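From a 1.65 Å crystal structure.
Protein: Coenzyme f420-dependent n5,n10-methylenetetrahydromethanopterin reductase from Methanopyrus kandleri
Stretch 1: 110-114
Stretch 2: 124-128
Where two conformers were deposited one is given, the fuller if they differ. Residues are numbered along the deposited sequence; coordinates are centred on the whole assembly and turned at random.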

# COMPACT_ATOMS: atom_id res chain seq x y z
N PHE A 110 28.34 20.15 -16.05
CA PHE A 110 27.95 20.75 -14.79
C PHE A 110 28.94 21.85 -14.43
O PHE A 110 30.13 21.62 -14.41
CB PHE A 110 27.96 19.76 -13.63
CG PHE A 110 27.36 20.34 -12.38
CD1 PHE A 110 25.97 20.37 -12.22
CD2 PHE A 110 28.17 20.94 -11.41
CE1 PHE A 110 25.40 20.99 -11.11
CE2 PHE A 110 27.59 21.57 -10.29
CZ PHE A 110 26.20 21.59 -10.15
N PRO A 111 28.44 23.07 -14.17
CA PRO A 111 27.03 23.45 -14.26
C PRO A 111 26.43 23.15 -15.63
O PRO A 111 27.13 23.18 -16.65
CB PRO A 111 27.07 24.96 -13.96
CG PRO A 111 28.53 25.34 -14.34
CD PRO A 111 29.24 24.20 -13.69
N CYS A 112 25.14 22.83 -15.64
CA CYS A 112 24.47 22.53 -16.89
C CYS A 112 23.78 23.79 -17.38
O CYS A 112 22.82 24.28 -16.78
CB CYS A 112 23.45 21.40 -16.69
SG CYS A 112 22.71 20.88 -18.23
N LYS A 113 24.28 24.34 -18.49
CA LYS A 113 23.71 25.57 -19.03
C LYS A 113 22.99 25.37 -20.35
O LYS A 113 22.63 26.34 -21.01
CB LYS A 113 24.81 26.65 -19.17
CG LYS A 113 25.54 26.88 -17.82
CD LYS A 113 26.51 28.09 -17.83
CE LYS A 113 25.73 29.39 -17.81
NZ LYS A 113 26.63 30.59 -17.86
N ILE A 114 22.77 24.11 -20.72
CA ILE A 114 22.08 23.78 -21.97
C ILE A 114 20.60 24.17 -21.90
O ILE A 114 19.92 23.89 -20.90
CB ILE A 114 22.12 22.25 -22.23
CG1 ILE A 114 23.57 21.74 -22.22
CG2 ILE A 114 21.42 21.94 -23.56
CD1 ILE A 114 23.70 20.23 -22.16
N GLU A 124 23.35 29.55 -23.95
CA GLU A 124 23.46 29.04 -22.58
C GLU A 124 22.52 29.79 -21.65
O GLU A 124 22.26 30.96 -21.83
CB GLU A 124 24.87 29.21 -22.04
CG GLU A 124 25.94 28.54 -22.80
CD GLU A 124 27.24 28.60 -22.04
OE1 GLU A 124 27.49 29.62 -21.36
OE2 GLU A 124 28.00 27.63 -22.12
N VAL A 125 22.06 29.10 -20.61
CA VAL A 125 21.12 29.68 -19.67
C VAL A 125 21.67 29.43 -18.28
O VAL A 125 22.12 28.31 -17.98
CB VAL A 125 19.72 28.99 -19.78
CG1 VAL A 125 18.75 29.60 -18.78
CG2 VAL A 125 19.16 29.14 -21.18
N GLY A 126 21.63 30.45 -17.42
CA GLY A 126 22.13 30.26 -16.07
C GLY A 126 21.19 29.32 -15.30
O GLY A 126 19.98 29.35 -15.49
N PRO A 127 21.75 28.47 -14.44
CA PRO A 127 20.98 27.52 -13.62
C PRO A 127 19.90 28.21 -12.79
O PRO A 127 18.80 27.68 -12.63
CB PRO A 127 22.07 26.87 -12.77
CG PRO A 127 23.20 26.80 -13.75
CD PRO A 127 23.19 28.27 -14.19
N ALA A 128 20.18 29.41 -12.26
CA ALA A 128 19.14 30.07 -11.49
C ALA A 128 17.95 30.45 -12.39
O ALA A 128 16.79 30.42 -11.94
CB ALA A 128 19.70 31.31 -10.77
O HOH W 1 20.83 26.18 -16.87
O HOH W 2 19.85 25.97 -18.30

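The backbones of the two stretches meet most closely where Lys113 and Val125 lie side by side, their CA atoms 4.9 Å apart. One direct hydrogen bond joins them there: Val125 N donates to Lys113 O over 2.8 Å, with an angle of 154° at the hydrogen. The same carbonyl also receives a CA-H...O contact, Glu124 CA lying 3.2 Å from Lys113 O, and a second contact of this kind sets Lys113 CA 3.3 Å from Val125 O. A CA hydrogen is slightly polarised by the flanking peptide groups, so such contacts can add modestly to the conventional bond.

Water extends this backbone pairing. Water 1 donates to both Cys112 O, at 2.8 Å, and Val125 O, at 2.7 Å; these two carbonyl oxygens are 4.3 Å apart and, both being acceptors, cannot bond to each other directly. The oxygen of water 2 lies only 1.8 Å from that of water 1, so the two sites cannot be filled at once; a molecule at the second would donate to Val125 O at 3.3 Å and, weakly, to Ile114 O, also at 3.3 Å.

Charge pairing falls to Lys113 and Glu124. The CA-to-CB bond of Lys113 points toward the other stretch, and its long, flexible chain carries the ammonium group to the carboxylate: Lys113 NZ stands 3.7 Å from Glu124 OE1, a long salt bridge. On the way, the aliphatic part passes Gly126, with Lys113 CE 4.1 Å from Gly126 CA, so lysine supplies apolar surface as well as charge.

The apolar contact joins two prolines. Pro111, which follows a cis peptide bond, directs its CB toward the other stretch, and Pro111 CB lies 4.3 Å from Pro127 CG. Pro127 CG also approaches Cys112 O, at 4.0 Å. Gly126 occupies the N-cap position, and Pro127 suits the helix's first turn because its missing amide hydrogen costs no helical hydrogen bond there.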